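Local coordinates for protein oxidized polyvinyl alcohol hydrolase (Pseudomonas sp. VM15C, PDB 3WWC) that hydrolyses beta-diketones such as 4,6-nonanedione and cleaves oxidized polyvinyl alcohol in the second step of polyvinyl alcohol degradation, at residues 88-93 with 312-317; 38-43 with 105-110; 182-187 with 202-207; 67-70 with 74-77; 247-252 with 284-289. The protein carries 1 engineered substitution. One frame throughout, in Å; residues are numbered along the deposited sequence.

How the contacts relate
The five contacts lie around one mixed beta sheet with the strand order of an alpha/beta hydrolase. Along the chain, contact 4 lies within the span that contact 2 closes; contacts 3 and 5 follow in that order, and both fall within the long span closed by contact 1. Contacts 3 and 5 are neighbours, centres 12 Å apart, and share the layer formed by helices 178-189 and 275-288. Contact 4 touches contact 2 through Pro109 and Asn76, and contact 3 through Met68. Contact 1 meets contact 5 at Trp316 and Met250. Contacts 2 and 5 are 31 Å apart between centres. Contact 1 joins chain parts more than 200 residues apart, while contact 4 is local to one strand-to-helix connection.

Contact 1 (88-93 with 312-317); sequences SILADH and EFNRWA
Leu90 and Arg315 mark the nearest approach of the two backbones, with 7.1 Å between Leu90 CA and Arg315 CA, where a loop with helical phi and psi at 88-92 faces the helix of 312-317. His93 and Arg315 form the main side-chain contact. The aliphatic stem of the arginine lies over one face of the imidazole. Arg315 CG stands 3.7 Å from the centroid of the His93 ring and 7° off its normal, a CH-pi contact. Arg315 CD comes to 3.5 Å from His93 CE1, and Arg315 CB to 3.8 Å from His93 NE2. The guanidinium itself is not stacked on the ring. The arginine chain bends at chi3 (-70°), and the guanidinium plane ends up 51° from the ring plane. Arg315 NH2 is hydrogen-bonded to a bound citric acid, probably from the crystallisation liquor. His93 NE2 is hydrogen-bonded to Asp319 OD2, further along the same helix, which helps to fix the rotation of the ring.

The second pair is buried. Leu90 CD1 packs on Asn314 CB at 4.0 Å, while Leu90 CD2 lies 3.9 Å from the carbonyl Asn314 O. The amide of Asn314 is used by other partners: OD1 accepts from Trp305 NE1, and ND2 makes a weak bond to Gly85 O. The contact is structural packing away from the annotated sites. It joins the link between helix 75-80 and strand 96-100 to helix 310-322, which lies between the last two strands, 292-298 and 343-346, in the chain order of this alpha/beta hydrolase fold.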
# COMPACT_ATOMS: atom_id res chain seq x y z
N SER A 88 15.18 0.82 -2.58
CA SER A 88 15.89 0.69 -3.84
C SER A 88 16.82 -0.51 -3.85
O SER A 88 17.19 -0.96 -4.91
CB SER A 88 16.73 1.95 -4.10
OG SER A 88 17.80 2.11 -3.17
N ILE A 89 17.17 -1.01 -2.68
CA ILE A 89 18.05 -2.17 -2.59
C ILE A 89 17.40 -3.40 -3.17
O ILE A 89 18.13 -4.34 -3.58
CB ILE A 89 18.53 -2.35 -1.10
CG1 ILE A 89 19.24 -1.07 -0.68
CG2 ILE A 89 19.54 -3.53 -0.96
CD1 ILE A 89 20.27 -0.63 -1.65
N LEU A 90 16.07 -3.42 -3.26
CA LEU A 90 15.43 -4.58 -3.91
C LEU A 90 15.83 -4.69 -5.38
O LEU A 90 15.64 -5.74 -5.98
CB LEU A 90 13.92 -4.52 -3.78
CG LEU A 90 13.64 -5.04 -2.37
CD1 LEU A 90 12.45 -4.41 -1.86
CD2 LEU A 90 13.52 -6.58 -2.38
N ALA A 91 16.35 -3.65 -6.01
CA ALA A 91 16.81 -3.79 -7.39
C ALA A 91 18.05 -4.73 -7.41
O ALA A 91 18.20 -5.49 -8.34
CB ALA A 91 17.18 -2.39 -8.02
N ASP A 92 18.85 -4.74 -6.35
CA ASP A 92 20.00 -5.63 -6.24
C ASP A 92 19.49 -7.04 -5.97
O ASP A 92 20.26 -7.99 -6.01
CB ASP A 92 20.87 -5.27 -5.03
CG ASP A 92 21.59 -3.92 -5.18
OD1 ASP A 92 21.89 -3.52 -6.31
OD2 ASP A 92 21.88 -3.30 -4.13
N HIS A 93 18.18 -7.17 -5.69
CA HIS A 93 17.56 -8.47 -5.40
C HIS A 93 16.80 -8.98 -6.60
O HIS A 93 16.09 -9.98 -6.50
CB HIS A 93 16.63 -8.33 -4.21
CG HIS A 93 16.33 -9.63 -3.54
ND1 HIS A 93 17.35 -10.43 -3.05
CD2 HIS A 93 15.17 -10.32 -3.35
CE1 HIS A 93 16.83 -11.57 -2.61
NE2 HIS A 93 15.51 -11.53 -2.78
N GLU A 312 16.35 -8.27 5.38
CA GLU A 312 15.91 -9.68 5.32
C GLU A 312 14.38 -9.70 5.15
O GLU A 312 13.86 -10.50 4.39
CB GLU A 312 16.22 -10.45 6.61
CG GLU A 312 17.70 -10.73 6.83
CD GLU A 312 17.86 -11.47 8.16
OE1 GLU A 312 17.09 -12.41 8.44
OE2 GLU A 312 18.78 -11.06 8.91
N PHE A 313 13.67 -8.81 5.85
CA PHE A 313 12.22 -8.78 5.71
C PHE A 313 11.80 -8.37 4.31
O PHE A 313 10.94 -9.01 3.71
CB PHE A 313 11.58 -7.80 6.73
CG PHE A 313 10.11 -7.68 6.53
CD1 PHE A 313 9.27 -8.67 7.02
CD2 PHE A 313 9.61 -6.62 5.76
CE1 PHE A 313 7.88 -8.62 6.75
CE2 PHE A 313 8.21 -6.58 5.49
CZ PHE A 313 7.39 -7.57 5.99
N ASN A 314 12.41 -7.33 3.75
CA ASN A 314 12.06 -6.88 2.42
C ASN A 314 12.26 -7.99 1.41
O ASN A 314 11.42 -8.21 0.53
CB ASN A 314 12.87 -5.66 1.96
CG ASN A 314 12.56 -4.38 2.73
OD1 ASN A 314 11.68 -4.35 3.58
ND2 ASN A 314 13.30 -3.30 2.40
N ARG A 315 13.39 -8.71 1.53
CA ARG A 315 13.67 -9.78 0.55
C ARG A 315 12.66 -10.90 0.72
O ARG A 315 12.10 -11.42 -0.26
CB ARG A 315 15.06 -10.38 0.79
CG ARG A 315 16.19 -9.47 0.42
CD ARG A 315 17.58 -10.22 0.53
NE ARG A 315 17.99 -10.51 1.90
CZ ARG A 315 18.75 -9.71 2.65
NH1 ARG A 315 19.16 -8.52 2.19
NH2 ARG A 315 19.15 -10.17 3.81
N TRP A 316 12.40 -11.29 1.97
CA TRP A 316 11.44 -12.37 2.25
C TRP A 316 10.04 -11.99 1.77
O TRP A 316 9.33 -12.80 1.12
CB TRP A 316 11.39 -12.68 3.76
CG TRP A 316 10.34 -13.69 4.11
CD1 TRP A 316 10.41 -15.06 3.93
CD2 TRP A 316 9.02 -13.42 4.56
NE1 TRP A 316 9.21 -15.64 4.25
CE2 TRP A 316 8.33 -14.66 4.63
CE3 TRP A 316 8.33 -12.26 4.92
CZ2 TRP A 316 7.00 -14.76 5.03
CZ3 TRP A 316 7.01 -12.36 5.31
CH2 TRP A 316 6.36 -13.61 5.37
N ALA A 317 9.62 -10.76 2.08
CA ALA A 317 8.26 -10.37 1.68
C ALA A 317 8.10 -10.30 0.17
O ALA A 317 7.14 -10.86 -0.36
CB ALA A 317 7.90 -8.98 2.33

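Contact 2 (38-43 with 105-110); sequences NVDFPH and ANQDPN
Gln107 reaches Asp40 because its CG is anti to the carbonyl carbon (chi1 -55°) and its chain runs extended beyond CG; Asp40 CG is likewise anti to its carbonyl carbon, which brings OD1 round to the amide although the bond from CA to CB points away from 105-110. The two side chains cross at about a right angle. The motif on the strand side is a G1 beta bulge, in which Asp40 and Phe41 both face Arg48 on the adjacent strand 46-53. On the other side, Ala105 to Asp108 form a type I' beta turn, closed by Asp108 N to Ala105 O at 3.0 Å.

The Gln107 amide uses both of its ends on one residue. Its OE1 accepts from Asp40 N at 2.7 Å, in the carbonyl plane and on a lone pair, and its NE2 donates to Asp40 OD1 at 3.1 Å. This two-point grip fixes which way round the amide lies. Gln107 OE1 also lies 3.4 Å from Val39 CB, so the valine stem flanks the first bond. The Gln107 side chain also touches Lys47 and Ala49 of strand 46-53.

The contact is on the surface and away from the annotated sites. It ties the edge strand 36-43 to the loop after strand 96-100. Past the turn, Asp108 OD1 accepts from Asn110 N at 2.8 Å, an Asx turn. In the grip, Gln107 NE2 meets the anti side of Asp40 OD1, 30° out of the carboxylate plane.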
# COMPACT_ATOMS: atom_id res chain seq x y z
N ASN A 38 12.28 10.51 -12.95
CA ASN A 38 11.47 10.89 -14.14
C ASN A 38 10.53 11.96 -13.66
O ASN A 38 9.87 11.79 -12.64
CB ASN A 38 10.65 9.67 -14.58
CG ASN A 38 11.53 8.61 -15.22
OD1 ASN A 38 11.62 8.56 -16.45
ND2 ASN A 38 12.21 7.80 -14.41
N VAL A 39 10.44 13.08 -14.38
CA VAL A 39 9.59 14.18 -13.95
C VAL A 39 8.62 14.58 -15.05
O VAL A 39 8.74 14.08 -16.19
CB VAL A 39 10.41 15.45 -13.54
CG1 VAL A 39 11.38 15.10 -12.41
CG2 VAL A 39 11.20 15.97 -14.74
N ASP A 40 7.68 15.46 -14.74
CA ASP A 40 6.67 15.94 -15.69
C ASP A 40 5.89 14.87 -16.44
O ASP A 40 5.52 15.03 -17.64
CB ASP A 40 7.32 16.93 -16.66
CG ASP A 40 7.85 18.14 -15.95
OD1 ASP A 40 7.20 18.55 -14.96
OD2 ASP A 40 8.88 18.69 -16.38
N PHE A 41 5.60 13.77 -15.74
CA PHE A 41 4.82 12.70 -16.38
C PHE A 41 3.38 13.18 -16.30
O PHE A 41 2.83 13.39 -15.22
CB PHE A 41 4.99 11.42 -15.57
CG PHE A 41 4.24 10.26 -16.14
CD1 PHE A 41 4.84 9.49 -17.12
CD2 PHE A 41 2.97 9.95 -15.70
CE1 PHE A 41 4.18 8.39 -17.65
CE2 PHE A 41 2.27 8.84 -16.23
CZ PHE A 41 2.88 8.06 -17.20
N PRO A 42 2.72 13.34 -17.45
CA PRO A 42 1.34 13.84 -17.49
C PRO A 42 0.32 12.80 -17.13
O PRO A 42 0.31 11.73 -17.74
CB PRO A 42 1.19 14.29 -18.94
CG PRO A 42 1.96 13.23 -19.68
CD PRO A 42 3.23 13.05 -18.80
N HIS A 43 -0.52 13.11 -16.15
CA HIS A 43 -1.60 12.21 -15.80
C HIS A 43 -2.77 12.99 -15.18
O HIS A 43 -2.61 13.64 -14.17
CB HIS A 43 -1.13 11.13 -14.80
CG HIS A 43 -2.16 10.05 -14.58
ND1 HIS A 43 -2.44 9.09 -15.53
CD2 HIS A 43 -3.05 9.87 -13.59
CE1 HIS A 43 -3.46 8.36 -15.12
NE2 HIS A 43 -3.85 8.82 -13.94
N ALA A 105 4.16 16.58 -2.87
CA ALA A 105 5.60 16.95 -2.83
C ALA A 105 6.04 17.76 -4.05
O ALA A 105 7.21 18.13 -4.16
CB ALA A 105 6.45 15.69 -2.73
N ASN A 106 5.12 17.99 -4.98
CA ASN A 106 5.42 18.81 -6.17
C ASN A 106 6.66 18.33 -6.87
O ASN A 106 7.53 19.13 -7.26
CB ASN A 106 5.57 20.26 -5.76
CG ASN A 106 4.33 20.81 -5.18
OD1 ASN A 106 4.37 21.57 -4.20
ND2 ASN A 106 3.19 20.43 -5.76
N GLN A 107 6.70 17.02 -7.08
CA GLN A 107 7.75 16.32 -7.80
C GLN A 107 9.11 16.23 -7.15
O GLN A 107 10.03 15.69 -7.77
CB GLN A 107 7.90 16.86 -9.24
CG GLN A 107 6.55 16.81 -10.01
CD GLN A 107 6.77 16.96 -11.50
OE1 GLN A 107 7.34 16.07 -12.13
NE2 GLN A 107 6.36 18.09 -12.05
N ASP A 108 9.21 16.68 -5.88
CA ASP A 108 10.49 16.66 -5.20
C ASP A 108 10.57 15.40 -4.36
O ASP A 108 9.86 15.28 -3.37
CB ASP A 108 10.59 17.90 -4.31
CG ASP A 108 11.93 17.98 -3.59
OD1 ASP A 108 12.70 16.98 -3.64
OD2 ASP A 108 12.23 19.04 -2.98
N PRO A 109 11.43 14.45 -4.74
CA PRO A 109 11.54 13.21 -3.96
C PRO A 109 12.18 13.36 -2.61
O PRO A 109 12.24 12.42 -1.84
CB PRO A 109 12.33 12.28 -4.89
CG PRO A 109 13.36 13.33 -5.49
CD PRO A 109 12.41 14.48 -5.86
N ASN A 110 12.63 14.58 -2.28
CA ASN A 110 13.24 14.81 -0.96
C ASN A 110 12.29 15.46 0.03
O ASN A 110 12.60 15.51 1.21
CB ASN A 110 14.51 15.65 -1.12
CG ASN A 110 15.53 14.90 -1.92
OD1 ASN A 110 15.94 13.85 -1.50
ND2 ASN A 110 15.87 15.38 -3.09

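Contact 3 (182-187 with 202-207); sequences MTNRAL and GEWYVT
Asn184 donates from ND2 to the backbone oxygen Glu203 O at 3.1 Å. This links helix 178-189, which follows Ala177, an engineered residue at what is probably the nucleophile position of the alpha/beta hydrolase fold, to the loop after strand 196-200. The donor stands above the carbonyl plane, 43° out of it, while the oxygen lies near the amide plane of Asn184. The amide also meets the edge of the Trp204 ring: Asn184 CG is 3.7 Å from Trp204 CZ3, and Asn184 OD1 lies in the ring plane, 3.9 Å from the same carbon. The amide and ring planes are 75° apart. With CG anti to the carbonyl carbon (chi1 -79°), Asn184 presents its amide to both partners. A leucine in its place would probably leave Glu203 O without this donor and disturb the fit against the Trp204 edge.

The next shell holds the loop in shape. Trp204 NE1 is hydrogen-bonded to His231 O, which helps to hold the indole. Glu203 N donates to Thr181 OG1. The Glu203 side chain folds back on its own loop, and Glu203 CB lies over the centre of the Tyr205 ring. Tyr205 lines a pocket holding butanoic acid, and its OH is hydrogen-bonded to Glu131. The contact thus adjoins this pocket through Tyr205. Glu203 OE2 grips two backbone donors: Trp204 N at 2.8 Å on its anti lone pair, and Tyr205 N at 2.9 Å from above the carboxylate plane.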
# COMPACT_ATOMS: atom_id res chain seq x y z
N MET A 182 -2.69 3.58 0.83
CA MET A 182 -2.76 3.68 -0.63
C MET A 182 -2.64 2.32 -1.29
O MET A 182 -3.30 2.07 -2.33
CB MET A 182 -1.67 4.65 -1.11
CG MET A 182 -1.69 4.93 -2.63
SD MET A 182 -3.17 5.88 -3.09
CE MET A 182 -3.93 4.77 -4.28
N THR A 183 -1.83 1.42 -0.70
CA THR A 183 -1.69 0.05 -1.24
C THR A 183 -3.07 -0.62 -1.16
O THR A 183 -3.53 -1.26 -2.11
CB THR A 183 -0.69 -0.75 -0.43
OG1 THR A 183 0.59 -0.11 -0.55
CG2 THR A 183 -0.58 -2.18 -0.97
N ASN A 184 -3.74 -0.54 -0.01
CA ASN A 184 -5.06 -1.13 0.11
C ASN A 184 -6.01 -0.56 -0.96
O ASN A 184 -6.75 -1.32 -1.61
CB ASN A 184 -5.69 -0.81 1.50
CG ASN A 184 -5.16 -1.70 2.60
OD1 ASN A 184 -4.78 -2.86 2.36
ND2 ASN A 184 -5.14 -1.18 3.85
N ARG A 185 -6.02 0.77 -1.12
CA ARG A 185 -6.94 1.35 -2.11
C ARG A 185 -6.66 0.85 -3.53
O ARG A 185 -7.57 0.47 -4.28
CB ARG A 185 -6.87 2.87 -2.11
CG ARG A 185 -7.91 3.48 -3.09
CD ARG A 185 -8.01 5.02 -2.89
NE ARG A 185 -9.13 5.55 -3.69
CZ ARG A 185 -10.35 5.74 -3.22
NH1 ARG A 185 -10.66 5.43 -1.94
NH2 ARG A 185 -11.26 6.32 -4.03
N ALA A 186 -5.38 0.79 -3.87
CA ALA A 186 -4.99 0.36 -5.22
C ALA A 186 -5.37 -1.09 -5.45
O ALA A 186 -5.78 -1.46 -6.59
CB ALA A 186 -3.48 0.54 -5.39
N LEU A 187 -5.21 -1.94 -4.45
CA LEU A 187 -5.56 -3.36 -4.62
C LEU A 187 -7.07 -3.52 -4.78
O LEU A 187 -7.52 -4.41 -5.50
CB LEU A 187 -5.09 -4.18 -3.40
CG LEU A 187 -3.58 -4.25 -3.28
CD1 LEU A 187 -3.27 -4.83 -1.90
CD2 LEU A 187 -2.98 -5.12 -4.42
N GLY A 202 -1.35 0.12 7.19
CA GLY A 202 -2.24 1.02 6.44
C GLY A 202 -3.60 1.10 7.09
O GLY A 202 -4.03 0.20 7.85
N GLU A 203 -4.30 2.18 6.80
CA GLU A 203 -5.66 2.34 7.30
C GLU A 203 -6.65 1.63 6.37
O GLU A 203 -6.35 1.28 5.19
CB GLU A 203 -6.06 3.83 7.38
CG GLU A 203 -6.07 4.44 8.82
CD GLU A 203 -7.23 3.95 9.66
OE1 GLU A 203 -7.41 4.53 10.74
OE2 GLU A 203 -7.98 3.01 9.28
N TRP A 204 -7.85 1.44 6.92
CA TRP A 204 -9.02 0.91 6.21
C TRP A 204 -10.14 1.99 6.28
O TRP A 204 -11.03 2.01 5.44
CB TRP A 204 -9.55 -0.37 6.88
CG TRP A 204 -10.39 -1.23 5.96
CD1 TRP A 204 -11.77 -1.41 5.99
CD2 TRP A 204 -9.92 -2.04 4.87
NE1 TRP A 204 -12.16 -2.28 5.00
CE2 TRP A 204 -11.04 -2.69 4.29
CE3 TRP A 204 -8.63 -2.29 4.33
CZ2 TRP A 204 -10.93 -3.57 3.21
CZ3 TRP A 204 -8.52 -3.16 3.24
CH2 TRP A 204 -9.65 -3.81 2.68
N TYR A 205 -10.07 2.86 7.28
CA TYR A 205 -11.10 3.92 7.54
C TYR A 205 -12.46 3.26 7.63
O TYR A 205 -13.42 3.57 6.90
CB TYR A 205 -11.11 4.96 6.44
CG TYR A 205 -9.80 5.66 6.22
CD1 TYR A 205 -9.17 6.37 7.25
CD2 TYR A 205 -9.25 5.72 4.94
CE1 TYR A 205 -8.03 7.14 6.99
CE2 TYR A 205 -8.12 6.49 4.67
CZ TYR A 205 -7.53 7.19 5.69
OH TYR A 205 -6.46 8.04 5.42
N VAL A 206 -12.56 2.32 8.57
CA VAL A 206 -13.79 1.55 8.75
C VAL A 206 -15.05 2.41 8.85
O VAL A 206 -15.06 3.44 9.57
CB VAL A 206 -13.64 0.68 10.00
CG1 VAL A 206 -15.02 0.03 10.40
CG2 VAL A 206 -12.68 -0.44 9.69
N THR A 207 -16.08 2.00 8.11
CA THR A 207 -17.37 2.71 8.19
C THR A 207 -18.44 1.71 8.59
O THR A 207 -18.21 0.51 8.71
CB THR A 207 -17.83 3.28 6.82
OG1 THR A 207 -18.11 2.21 5.89
CG2 THR A 207 -16.76 4.23 6.24

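Contact 4 (67-70 with 74-77); sequences PMTG and STND
Thr69 meets Ser74 and Thr75 first by van der Waals packing. Thr69 CB lies 3.8 Å from Ser74 O, and Thr69 CG2 lies 4.0 Å from Thr75 OG1. The methyl is set between the backbone N and the carbonyl carbon, which leaves OG1 anti to N (chi1 -168°). Thr69 OG1 approaches Ser74 O at 3.5 Å without a hydrogen bond; its bond is to Glu73 O, one residue earlier.

A water carries the polar link. It accepts from Thr69 N at 3.1 Å and pairs with Thr75 OG1 at 2.7 Å. The buried backbone N-H just past the strand is thus satisfied without a direct partner in the helix. Thr75 OG1 has a further, weak bond with Pro100 O.

Side-chain to backbone bonds close the helix start. Ser74 is the N-cap and forms a capping box with Asp77. Asp77 N donates to Ser74 OG at 2.8 Å, and Ser74 N donates to Asp77 OD2 at 3.0 Å, tilted 41° out of the carboxylate plane. The same OD2 makes a salt bridge with Arg112, which helps to hold the carboxylate in place.

Segment 67-70 ends strand 62-68. Helix 75-80 starts within segment 74-77, and with strand 96-100 the two form a beta-alpha-beta unit. Pro67 packs on strand 96-100 and on helix 75-80, while Met68 points away from this helix and touches helix 178-189.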
# COMPACT_ATOMS: atom_id res chain seq x y z
N PRO A 67 7.23 0.80 -4.26
CA PRO A 67 7.18 1.16 -2.85
C PRO A 67 6.70 2.59 -2.66
O PRO A 67 7.07 3.51 -3.43
CB PRO A 67 8.63 1.00 -2.41
CG PRO A 67 9.41 1.43 -3.66
CD PRO A 67 8.63 0.80 -4.77
N MET A 68 5.91 2.77 -1.61
CA MET A 68 5.38 4.10 -1.29
C MET A 68 5.72 4.52 0.11
O MET A 68 5.52 3.75 1.05
CB MET A 68 3.87 4.12 -1.46
CG MET A 68 3.52 3.93 -2.91
SD MET A 68 1.73 3.77 -3.20
CE MET A 68 1.43 2.19 -2.59
N THR A 69 6.20 5.75 0.26
CA THR A 69 6.46 6.30 1.58
C THR A 69 5.15 6.68 2.26
O THR A 69 4.04 6.51 1.70
CB THR A 69 7.38 7.52 1.41
OG1 THR A 69 7.87 7.88 2.72
CG2 THR A 69 6.64 8.72 0.78
N GLY A 70 5.28 7.20 3.47
CA GLY A 70 4.12 7.60 4.26
C GLY A 70 3.91 9.11 4.30
O GLY A 70 4.00 9.81 3.29
N SER A 74 10.53 11.06 3.21
CA SER A 74 10.54 11.36 1.79
C SER A 74 10.59 10.11 0.92
O SER A 74 10.86 9.01 1.42
CB SER A 74 11.74 12.27 1.43
OG SER A 74 12.95 11.54 1.61
N THR A 75 10.29 10.27 -0.35
CA THR A 75 10.43 9.12 -1.26
C THR A 75 11.90 8.70 -1.24
O THR A 75 12.20 7.50 -1.22
CB THR A 75 9.95 9.49 -2.65
OG1 THR A 75 8.51 9.61 -2.61
CG2 THR A 75 10.34 8.39 -3.66
N ASN A 76 12.84 9.65 -1.26
CA ASN A 76 14.26 9.27 -1.19
C ASN A 76 14.59 8.53 0.09
O ASN A 76 15.37 7.54 0.07
CB ASN A 76 15.12 10.52 -1.36
CG ASN A 76 16.60 10.24 -1.17
OD1 ASN A 76 17.17 9.40 -1.86
ND2 ASN A 76 17.24 10.95 -0.23
N ASP A 77 13.99 8.95 1.21
CA ASP A 77 14.22 8.23 2.47
C ASP A 77 13.72 6.77 2.31
O ASP A 77 14.44 5.82 2.59
CB ASP A 77 13.43 8.83 3.64
CG ASP A 77 13.93 10.18 4.10
OD1 ASP A 77 15.13 10.48 3.93
OD2 ASP A 77 13.08 10.90 4.71
O HOH W 1 7.24 7.19 -2.34

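Contact 5 (247-252 with 284-289); sequences LIVMTV and NFFSAQ
Phe286 has one ring face over Val249 and the opposite face against Phe285. On the first face, Val249 CG2 stands 4.1 Å from the centroid of the Phe286 ring and 15° off its normal, a CH-pi contact. On the other, Phe285 CD2 lies 3.7 Å above the ring plane, offset toward the rim. In turn, Phe286 CE1 lies at the edge of the Phe285 ring, in its plane. Leu247 comes at the Phe286 ring obliquely, with Leu247 CD1 4.3 Å from Phe286 CE1.

Val249 uses both of its methyls. Its CG2 is 4.0 Å from Phe286 CD1, and its CG1 is 4.0 Å from Phe286 CD2, so the branched end spreads across the ring. Chi1 of -179° places CG1 anti to the backbone N and CG2 anti to the carbonyl carbon. With CG anti to its carbonyl carbon (chi1 -71°), Phe286 sends its ring from the helix onto Val249. The contact is buried and wholly apolar. An alanine at Phe286 is likely to leave a gap against Val249 and Leu247 and to take the ring support from Phe285.

Ser283, probably part of the charge relay, lies one turn earlier in helix 275-288. Leu187 of helix 178-189 touches both Val249 and Phe286, so two helices pack together on this face of strand 247-253. From the other face of that strand, Ile248 and Met250 meet helix 310-322. The strand itself runs between strands 196-200 and 292-298.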
# COMPACT_ATOMS: atom_id res chain seq x y z
N LEU A 247 -4.91 -12.12 -6.52
CA LEU A 247 -3.86 -11.39 -5.83
C LEU A 247 -3.22 -12.21 -4.74
O LEU A 247 -3.77 -13.22 -4.29
CB LEU A 247 -4.47 -10.19 -5.06
CG LEU A 247 -5.20 -9.11 -5.87
CD1 LEU A 247 -5.97 -8.19 -4.87
CD2 LEU A 247 -4.23 -8.29 -6.72
N ILE A 248 -2.06 -11.74 -4.31
CA ILE A 248 -1.49 -12.18 -3.05
C ILE A 248 -1.29 -10.87 -2.26
O ILE A 248 -0.71 -9.90 -2.77
CB ILE A 248 -0.20 -13.00 -3.16
CG1 ILE A 248 0.34 -13.21 -1.74
CG2 ILE A 248 0.84 -12.34 -4.10
CD1 ILE A 248 1.42 -14.32 -1.67
N VAL A 249 -1.83 -10.82 -1.05
CA VAL A 249 -1.72 -9.61 -0.23
C VAL A 249 -1.11 -9.98 1.09
O VAL A 249 -1.56 -10.93 1.76
CB VAL A 249 -3.10 -8.98 0.01
CG1 VAL A 249 -2.97 -7.69 0.84
CG2 VAL A 249 -3.79 -8.68 -1.35
N MET A 250 -0.09 -9.23 1.47
CA MET A 250 0.59 -9.45 2.76
C MET A 250 0.39 -8.18 3.60
O MET A 250 0.97 -7.14 3.30
CB MET A 250 2.08 -9.69 2.54
CG MET A 250 2.77 -10.02 3.88
SD MET A 250 4.58 -10.30 3.66
CE MET A 250 4.54 -11.91 2.91
N THR A 251 -0.44 -8.29 4.63
CA THR A 251 -0.73 -7.15 5.51
C THR A 251 0.14 -7.25 6.74
O THR A 251 0.22 -8.33 7.35
CB THR A 251 -2.17 -7.18 5.94
OG1 THR A 251 -3.02 -7.13 4.77
CG2 THR A 251 -2.48 -5.98 6.85
N VAL A 252 0.80 -6.16 7.13
CA VAL A 252 1.71 -6.19 8.30
C VAL A 252 1.24 -5.23 9.39
O VAL A 252 0.93 -4.05 9.11
CB VAL A 252 3.12 -5.77 7.87
CG1 VAL A 252 4.09 -5.85 9.07
CG2 VAL A 252 3.61 -6.68 6.73
N ASN A 284 -9.43 -9.47 6.94
CA ASN A 284 -10.70 -10.21 6.87
C ASN A 284 -11.24 -10.13 5.43
O ASN A 284 -11.71 -11.13 4.87
CB ASN A 284 -11.74 -9.56 7.81
CG ASN A 284 -11.37 -9.71 9.28
OD1 ASN A 284 -10.42 -10.42 9.63
ND2 ASN A 284 -12.14 -9.07 10.15
N PHE A 285 -11.15 -8.96 4.82
CA PHE A 285 -11.67 -8.84 3.47
C PHE A 285 -10.88 -9.67 2.49
O PHE A 285 -11.46 -10.41 1.69
CB PHE A 285 -11.65 -7.37 3.01
CG PHE A 285 -12.05 -7.19 1.59
CD1 PHE A 285 -13.38 -7.09 1.25
CD2 PHE A 285 -11.08 -7.22 0.57
CE1 PHE A 285 -13.76 -7.03 -0.09
CE2 PHE A 285 -11.45 -7.15 -0.77
CZ PHE A 285 -12.78 -7.07 -1.09
N PHE A 286 -9.54 -9.57 2.55
CA PHE A 286 -8.75 -10.29 1.56
C PHE A 286 -8.74 -11.79 1.79
O PHE A 286 -8.68 -12.55 0.85
CB PHE A 286 -7.32 -9.71 1.48
CG PHE A 286 -7.28 -8.36 0.85
CD1 PHE A 286 -7.64 -8.20 -0.50
CD2 PHE A 286 -6.85 -7.24 1.58
CE1 PHE A 286 -7.57 -6.94 -1.12
CE2 PHE A 286 -6.78 -5.98 0.97
CZ PHE A 286 -7.14 -5.83 -0.38
N SER A 287 -8.82 -12.22 3.04
CA SER A 287 -8.85 -13.64 3.29
C SER A 287 -10.11 -14.26 2.76
O SER A 287 -10.06 -15.39 2.27
CB SER A 287 -8.75 -13.92 4.79
OG SER A 287 -7.48 -13.57 5.22
N ALA A 288 -11.23 -13.55 2.85
CA ALA A 288 -12.51 -14.09 2.38
C ALA A 288 -12.54 -14.24 0.86
O ALA A 288 -13.27 -15.05 0.35
CB ALA A 288 -13.67 -13.21 2.84
N GLN A 289 -11.75 -13.48 0.13
CA GLN A 289 -11.76 -13.53 -1.34
C GLN A 289 -11.18 -14.83 -1.84
O GLN A 289 -10.07 -15.22 -1.48
CB GLN A 289 -10.98 -12.31 -1.85
CG GLN A 289 -11.77 -11.06 -1.65
CD GLN A 289 -12.97 -11.03 -2.58
OE1 GLN A 289 -12.86 -11.34 -3.77
NE2 GLN A 289 -14.11 -10.66 -2.05